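PDB 3TY1: thioredoxin-like protein from Klebsiella pneumoniae subsp. pneumoniae MGH 78578, which probably binds carbohydrate and belongs to the galactose mutarotase-like supersandwich proteins, and may be an aldose 1-epimerase. Local coordinates for residues Phe77-Gly82 / Gly282-Ser287; Glu112-Cys117 / Leu347-Leu352; Ile263-Asp268 / Ile288-Arg293. All blocks are in the same frame, centred on the assembly; numbering follows the deposited sequence.

Overall arrangement
Followed from the N terminus, the chain enters contact 1 at F77-G82, which carries the edge strand 79-81 of the six-stranded sheet, and contact 2 at E112-C117, leading into strand 114-119 of the mixed sheet. Contact 3 starts at I263-D268. The returns then come in quick succession: G282-S287 closes contact 1, the adjoining I288-R293 closes the short loop of contact 3, and L347-L352 closes contact 2. Contact 1 therefore crosses both others, while contact 3 lies wholly within the span of contact 2. The three meet on neighbouring strands 285-291 and 342-352 of the ten-stranded sheet, where G285 O lies 2.9 Å from L352 N, a probable hydrogen bond, and thereby tie all three sheets together.

Contact 1. Residues Phe77-Gly82 / Gly282-Ser287; sequences FGSRMG and GDKGAS
The nearest CA pairs across the contact are S79 with K284, 7.4 Å apart, and M81 with A286, 7.2 Å apart. The two backbones run the same way, 28° apart, at a spacing bridged by side chains and one water. Strand 79-81, at the edge of the six-stranded sheet, here meets strand 285-291 of the ten-stranded sheet. S79 points its CB at the segment G282-S287, and chi1 of -175° turns OG away from its own N. S79 OG lies 2.7 Å from water 1, which donates to G285 O at 3.0 Å. K284 reaches back alongside with an extended chain: its CD passes OG of S79, and its CE lies 3.6 Å from the carbonyl O of G78 before chi4 bends NZ aside. Further in, the long straight chain of selenomethionine M81 brings its methyl CE to 4.2 Å from CB of A286, and F214 of strand 204-214 packs on both. The interface is thus graded: the aliphatic lysine chain covers the outer end, a water links a buried hydroxyl to a main-chain carbonyl in the middle, and apolar packing finishes the inner end. Cohesion between the segments here rests on solvent mediation and dispersion, without direct strand pairing.

Contact 2. Residues Glu112-Cys117 / Leu347-Leu352; sequences EMMVRC and LTYTLL
M113 begins the contact by bringing its terminal methyl obliquely to the ring of Y349, with M113 CE 3.8 Å from Y349 CE2 and almost as near to CD2. This selenomethionine leaves its backbone with CG opposite N (chi1 -179°); two further bends carry CE to the ring as the chain runs past the tyrosine in the opposite sense. M114, also selenomethionine, comes next and meets the far end of the same ring. M114 crosses Y349 at about a right angle, its methylene CG 3.4 Å from Y349 OH and 4.1 Å from Y349 CZ. The successive residues M113 and M114 both face L71, a classic beta bulge, which probably helps two consecutive side chains reach one tyrosine. Beyond CG, M114 bends again and places its CE 3.4 Å above the guanidinium plane of R116, offset toward the rim; R116 itself is paired with D194. Y349 is buried, and its OH, beside M114 CG, is satisfied by a hydrogen bond with S212 OG. The contact lies near the centre of the chain, in the filling between two sheets of the supersandwich. Strand 114-119 pairs with strand 204-214, whose Y210 and S212 touch M114 and whose F214 touches M113. Across the contact, Y349 projects from strand 342-352 of the ten-stranded sheet, with I288 of strand 285-291 against it and the F190 ring meeting its own, the planes nearly parallel.

Contact 3. Residues Ile263-Asp268 / Ile288-Arg293; sequences IQPLAD and IQFDTR
Next to T292, which packs against P265 and A267, the carboxylate oxygen D291 OD1 is gripped twice by R293. R293 NE approaches the syn lone pair of D291 OD1 at 3.0 Å and 169°, while the backbone N of R293 donates to the anti lone pair of OD1, closing an Asx turn at the end of strand 285-291. NH2 of R293 completes a side-on, two-nitrogen grip with a 2.8 Å salt bridge to D291 OD2, which Q272 NE2 also reaches. Both carboxylate oxygens lie close to the guanidinium plane. Across the contact, T292 does most of the touching. Its chi1 of 58° sets T292 OG1 between N and the carbonyl carbon, where it lies 3.4 Å from CB of A267 and bonds to the carbonyl O of H271; the methyl CG2 of T292 meets CG of P265 at 4.0 Å. The same P265 CG comes within 4.4 Å of F290 CZ, obliquely to the ring, which also packs on L298 and L347. The D291-R293 bonds lie within the segment I288-R293, where the two residues balance each other's charge in the Asx turn around T292. Between the segments the adhesion is mainly apolar, apart from OG1 of T292 lying against the A267 methyl.

Contact 1. Residues Phe77-Gly82 / Gly282-Ser287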
# COMPACT_ATOMS: atom_id res chain seq x y z
N PHE A 77 -13.91 -33.82 11.18
CA PHE A 77 -15.07 -34.55 11.67
C PHE A 77 -16.34 -34.37 10.81
O PHE A 77 -17.44 -34.34 11.35
CB PHE A 77 -15.32 -34.15 13.13
CG PHE A 77 -14.12 -34.37 14.02
CD1 PHE A 77 -13.87 -35.63 14.58
CD2 PHE A 77 -13.21 -33.33 14.28
CE1 PHE A 77 -12.77 -35.85 15.42
CE2 PHE A 77 -12.08 -33.55 15.11
CZ PHE A 77 -11.87 -34.82 15.68
N GLY A 78 -16.17 -34.23 9.50
CA GLY A 78 -17.30 -34.07 8.58
C GLY A 78 -17.93 -32.69 8.57
O GLY A 78 -19.03 -32.51 8.08
N SER A 79 -17.23 -31.69 9.11
CA SER A 79 -17.79 -30.34 9.21
C SER A 79 -16.65 -29.33 9.10
O SER A 79 -15.51 -29.67 8.73
CB SER A 79 -18.57 -30.21 10.54
OG SER A 79 -19.25 -28.96 10.69
N ARG A 80 -16.97 -28.08 9.39
CA ARG A 80 -15.98 -27.01 9.36
C ARG A 80 -16.44 -25.81 10.11
O ARG A 80 -17.64 -25.63 10.29
CB ARG A 80 -15.68 -26.55 7.93
CG ARG A 80 -16.77 -25.75 7.28
CD ARG A 80 -16.32 -24.95 6.05
NE ARG A 80 -17.50 -24.16 5.64
CZ ARG A 80 -17.56 -23.30 4.62
NH1 ARG A 80 -16.51 -23.04 3.86
NH2 ARG A 80 -18.71 -22.69 4.37
N MSE A 81 -15.48 -24.99 10.51
CA MSE A 81 -15.74 -23.66 11.01
C MSE A 81 -15.21 -22.75 9.90
O MSE A 81 -14.01 -22.76 9.57
CB MSE A 81 -15.00 -23.36 12.32
CG MSE A 81 -15.27 -24.32 13.48
SE MSE A 81 -14.30 -23.65 15.06
CE MSE A 81 -14.59 -25.23 16.05
N GLY A 82 -16.10 -21.97 9.32
CA GLY A 82 -15.70 -21.05 8.27
C GLY A 82 -16.87 -20.75 7.39
O GLY A 82 -18.01 -21.27 7.61
N GLY A 282 -29.36 -30.64 15.49
CA GLY A 282 -28.62 -30.64 16.75
C GLY A 282 -27.51 -31.69 16.79
O GLY A 282 -27.22 -32.21 17.86
N ASP A 283 -26.90 -31.99 15.64
CA ASP A 283 -25.77 -32.95 15.58
C ASP A 283 -24.44 -32.38 15.04
O ASP A 283 -23.46 -33.09 14.97
CB ASP A 283 -26.16 -34.24 14.86
CG ASP A 283 -26.54 -34.04 13.40
OD1 ASP A 283 -26.38 -32.94 12.81
OD2 ASP A 283 -27.00 -35.03 12.83
N LYS A 284 -24.45 -31.10 14.63
CA LYS A 284 -23.26 -30.38 14.26
C LYS A 284 -23.30 -29.02 14.92
O LYS A 284 -24.36 -28.44 15.08
CB LYS A 284 -23.16 -30.15 12.76
CG LYS A 284 -22.84 -31.39 11.97
CD LYS A 284 -22.68 -31.03 10.50
CE LYS A 284 -22.25 -32.24 9.68
NZ LYS A 284 -23.28 -33.32 9.63
N GLY A 285 -22.14 -28.49 15.27
CA GLY A 285 -22.07 -27.14 15.79
C GLY A 285 -20.69 -26.67 16.11
O GLY A 285 -19.71 -27.36 15.84
N ALA A 286 -20.62 -25.48 16.68
CA ALA A 286 -19.34 -24.93 17.15
C ALA A 286 -19.63 -24.13 18.36
O ALA A 286 -20.61 -23.38 18.39
CB ALA A 286 -18.66 -24.04 16.08
N SER A 287 -18.76 -24.27 19.36
CA SER A 287 -18.90 -23.54 20.62
C SER A 287 -17.64 -22.75 20.89
O SER A 287 -16.53 -23.15 20.47
CB SER A 287 -19.16 -24.50 21.79
OG SER A 287 -18.07 -25.34 22.03
O HOH W 1 -19.49 -29.14 13.40

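Contact 2. Residues Glu112-Cys117 / Leu347-Leu352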
# COMPACT_ATOMS: atom_id res chain seq x y z
N GLU A 112 -12.27 -14.67 6.61
CA GLU A 112 -11.74 -15.54 7.64
C GLU A 112 -12.79 -16.06 8.62
O GLU A 112 -13.84 -15.48 8.81
CB GLU A 112 -10.65 -14.77 8.42
CG GLU A 112 -9.51 -14.23 7.58
CD GLU A 112 -9.64 -12.75 7.17
OE1 GLU A 112 -10.76 -12.25 6.93
OE2 GLU A 112 -8.60 -12.09 7.08
N MSE A 113 -12.44 -17.19 9.22
CA MSE A 113 -13.17 -17.82 10.28
C MSE A 113 -12.98 -17.05 11.59
O MSE A 113 -13.91 -16.98 12.39
CB MSE A 113 -12.71 -19.28 10.41
CG MSE A 113 -13.41 -20.06 11.48
SE MSE A 113 -12.48 -20.09 13.21
CE MSE A 113 -13.88 -19.58 14.23
N MSE A 114 -11.79 -16.49 11.84
CA MSE A 114 -11.58 -15.67 13.07
C MSE A 114 -10.62 -14.50 12.78
O MSE A 114 -9.48 -14.72 12.43
CB MSE A 114 -11.08 -16.55 14.25
CG MSE A 114 -11.40 -16.03 15.67
SE MSE A 114 -10.44 -14.40 16.07
CE MSE A 114 -8.64 -15.14 16.12
N VAL A 115 -11.14 -13.28 12.88
CA VAL A 115 -10.36 -12.06 12.73
C VAL A 115 -10.25 -11.33 14.06
O VAL A 115 -11.26 -11.09 14.70
CB VAL A 115 -11.04 -11.05 11.78
CG1 VAL A 115 -10.11 -9.80 11.63
CG2 VAL A 115 -11.31 -11.68 10.45
N ARG A 116 -9.03 -10.99 14.50
CA ARG A 116 -8.87 -10.14 15.68
C ARG A 116 -9.15 -8.72 15.21
O ARG A 116 -8.38 -8.18 14.43
CB ARG A 116 -7.47 -10.28 16.27
CG ARG A 116 -7.25 -11.65 16.92
CD ARG A 116 -5.79 -11.90 17.33
NE ARG A 116 -5.57 -13.24 17.91
CZ ARG A 116 -5.33 -14.35 17.19
NH1 ARG A 116 -5.33 -14.30 15.89
NH2 ARG A 116 -5.10 -15.53 17.80
N CYS A 117 -10.27 -8.15 15.65
CA CYS A 117 -10.69 -6.81 15.26
C CYS A 117 -10.27 -5.90 16.42
O CYS A 117 -10.99 -5.77 17.41
CB CYS A 117 -12.19 -6.78 15.06
SG CYS A 117 -12.74 -7.86 13.72
N LEU A 347 -9.61 -18.33 25.00
CA LEU A 347 -10.82 -18.82 24.34
C LEU A 347 -10.63 -20.26 23.93
O LEU A 347 -9.54 -20.65 23.52
CB LEU A 347 -11.20 -17.98 23.11
CG LEU A 347 -11.52 -16.49 23.30
CD1 LEU A 347 -10.23 -15.68 23.21
CD2 LEU A 347 -12.52 -16.05 22.22
N THR A 348 -11.69 -21.06 24.04
CA THR A 348 -11.67 -22.44 23.52
C THR A 348 -12.79 -22.59 22.50
O THR A 348 -13.95 -22.29 22.79
CB THR A 348 -11.83 -23.46 24.66
OG1 THR A 348 -10.80 -23.23 25.63
CG2 THR A 348 -11.68 -24.86 24.13
N TYR A 349 -12.42 -23.05 21.32
CA TYR A 349 -13.31 -23.31 20.20
C TYR A 349 -13.43 -24.82 20.01
O TYR A 349 -12.41 -25.54 19.95
CB TYR A 349 -12.72 -22.72 18.92
CG TYR A 349 -12.69 -21.23 18.86
CD1 TYR A 349 -11.77 -20.47 19.60
CD2 TYR A 349 -13.60 -20.54 18.06
CE1 TYR A 349 -11.76 -19.06 19.54
CE2 TYR A 349 -13.60 -19.14 17.98
CZ TYR A 349 -12.68 -18.41 18.74
OH TYR A 349 -12.69 -17.04 18.64
N THR A 350 -14.67 -25.32 19.98
CA THR A 350 -14.89 -26.73 19.87
C THR A 350 -15.79 -27.01 18.67
O THR A 350 -16.89 -26.43 18.55
CB THR A 350 -15.52 -27.33 21.13
OG1 THR A 350 -14.78 -26.94 22.30
CG2 THR A 350 -15.60 -28.87 21.04
N LEU A 351 -15.36 -27.93 17.83
CA LEU A 351 -16.15 -28.39 16.71
C LEU A 351 -16.99 -29.59 17.23
O LEU A 351 -16.47 -30.68 17.56
CB LEU A 351 -15.25 -28.77 15.53
CG LEU A 351 -16.00 -28.96 14.18
CD1 LEU A 351 -16.71 -27.66 13.82
CD2 LEU A 351 -15.07 -29.38 13.06
N LEU A 352 -18.29 -29.35 17.32
CA LEU A 352 -19.25 -30.31 17.86
C LEU A 352 -19.72 -31.15 16.68
O LEU A 352 -20.18 -30.61 15.65
CB LEU A 352 -20.40 -29.54 18.52
CG LEU A 352 -20.06 -28.39 19.52
CD1 LEU A 352 -21.30 -27.60 19.87
CD2 LEU A 352 -19.35 -28.91 20.78

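Contact 3. Residues Ile263-Asp268 / Ile288-Arg293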
# COMPACT_ATOMS: atom_id res chain seq x y z
N ILE A 263 -25.38 -8.37 23.20
CA ILE A 263 -25.66 -9.27 24.30
C ILE A 263 -24.81 -8.99 25.53
O ILE A 263 -23.63 -8.64 25.42
CB ILE A 263 -25.42 -10.75 23.88
CG1 ILE A 263 -26.49 -11.19 22.86
CG2 ILE A 263 -25.39 -11.70 25.16
CD1 ILE A 263 -26.15 -12.41 22.00
N GLN A 264 -25.45 -9.11 26.71
CA GLN A 264 -24.75 -9.10 27.98
C GLN A 264 -24.79 -10.54 28.48
O GLN A 264 -25.84 -11.04 28.95
CB GLN A 264 -25.34 -8.10 28.98
CG GLN A 264 -24.37 -6.96 29.31
CD GLN A 264 -23.06 -7.46 29.94
OE1 GLN A 264 -23.03 -8.50 30.60
NE2 GLN A 264 -21.98 -6.71 29.73
N PRO A 265 -23.66 -11.25 28.37
CA PRO A 265 -23.68 -12.68 28.74
C PRO A 265 -23.66 -12.95 30.25
O PRO A 265 -23.22 -12.11 30.99
CB PRO A 265 -22.39 -13.21 28.13
CG PRO A 265 -21.49 -12.04 28.17
CD PRO A 265 -22.35 -10.87 27.83
N LEU A 266 -24.16 -14.12 30.66
CA LEU A 266 -24.02 -14.63 32.04
C LEU A 266 -22.80 -15.55 32.05
O LEU A 266 -22.40 -16.07 31.00
CB LEU A 266 -25.25 -15.40 32.45
CG LEU A 266 -26.51 -14.56 32.62
CD1 LEU A 266 -27.73 -15.48 32.61
CD2 LEU A 266 -26.40 -13.71 33.90
N ALA A 267 -22.18 -15.71 33.20
CA ALA A 267 -20.97 -16.54 33.35
C ALA A 267 -21.12 -17.48 34.53
O ALA A 267 -21.90 -17.21 35.40
CB ALA A 267 -19.75 -15.65 33.59
N ASP A 268 -20.36 -18.59 34.56
CA ASP A 268 -20.33 -19.47 35.73
C ASP A 268 -19.49 -18.77 36.82
O ASP A 268 -19.00 -17.65 36.61
CB ASP A 268 -19.81 -20.89 35.34
CG ASP A 268 -18.31 -20.93 34.96
OD1 ASP A 268 -17.53 -19.98 35.17
OD2 ASP A 268 -17.88 -21.99 34.45
N ILE A 288 -17.83 -21.62 21.55
CA ILE A 288 -16.75 -20.75 21.95
C ILE A 288 -16.90 -20.52 23.43
O ILE A 288 -17.95 -20.04 23.90
CB ILE A 288 -16.76 -19.36 21.22
CG1 ILE A 288 -16.83 -19.51 19.71
CG2 ILE A 288 -15.51 -18.53 21.54
CD1 ILE A 288 -16.99 -18.16 18.96
N GLN A 289 -15.85 -20.86 24.17
CA GLN A 289 -15.76 -20.52 25.57
C GLN A 289 -14.91 -19.29 25.72
O GLN A 289 -13.85 -19.21 25.12
CB GLN A 289 -15.12 -21.65 26.39
CG GLN A 289 -14.85 -21.32 27.88
CD GLN A 289 -14.12 -22.45 28.62
OE1 GLN A 289 -14.03 -23.57 28.12
NE2 GLN A 289 -13.56 -22.14 29.77
N PHE A 290 -15.34 -18.35 26.55
CA PHE A 290 -14.55 -17.15 26.83
C PHE A 290 -14.77 -16.70 28.25
O PHE A 290 -15.68 -17.17 28.93
CB PHE A 290 -14.77 -16.02 25.79
CG PHE A 290 -16.16 -15.46 25.74
CD1 PHE A 290 -17.15 -16.09 25.02
CD2 PHE A 290 -16.48 -14.28 26.42
CE1 PHE A 290 -18.45 -15.59 24.98
CE2 PHE A 290 -17.77 -13.74 26.35
CZ PHE A 290 -18.75 -14.40 25.62
N ASP A 291 -13.87 -15.84 28.71
CA ASP A 291 -13.80 -15.33 30.06
C ASP A 291 -14.40 -13.92 30.09
O ASP A 291 -13.84 -12.99 29.47
CB ASP A 291 -12.32 -15.30 30.48
CG ASP A 291 -12.10 -15.00 31.95
OD1 ASP A 291 -12.63 -13.98 32.49
OD2 ASP A 291 -11.40 -15.80 32.61
N THR A 292 -15.51 -13.74 30.82
CA THR A 292 -16.21 -12.45 30.84
C THR A 292 -15.48 -11.31 31.59
O THR A 292 -15.90 -10.16 31.51
CB THR A 292 -17.66 -12.57 31.36
OG1 THR A 292 -17.62 -13.12 32.66
CG2 THR A 292 -18.51 -13.48 30.44
N ARG A 293 -14.39 -11.61 32.28
CA ARG A 293 -13.51 -10.55 32.81
C ARG A 293 -12.61 -9.94 31.74
O ARG A 293 -12.19 -8.80 31.85
CB ARG A 293 -12.60 -11.09 33.90
CG ARG A 293 -13.34 -11.55 35.13
CD ARG A 293 -12.43 -12.34 36.04
NE ARG A 293 -11.94 -13.55 35.39
CZ ARG A 293 -11.08 -14.41 35.94
NH1 ARG A 293 -10.62 -14.22 37.17
NH2 ARG A 293 -10.70 -15.48 35.27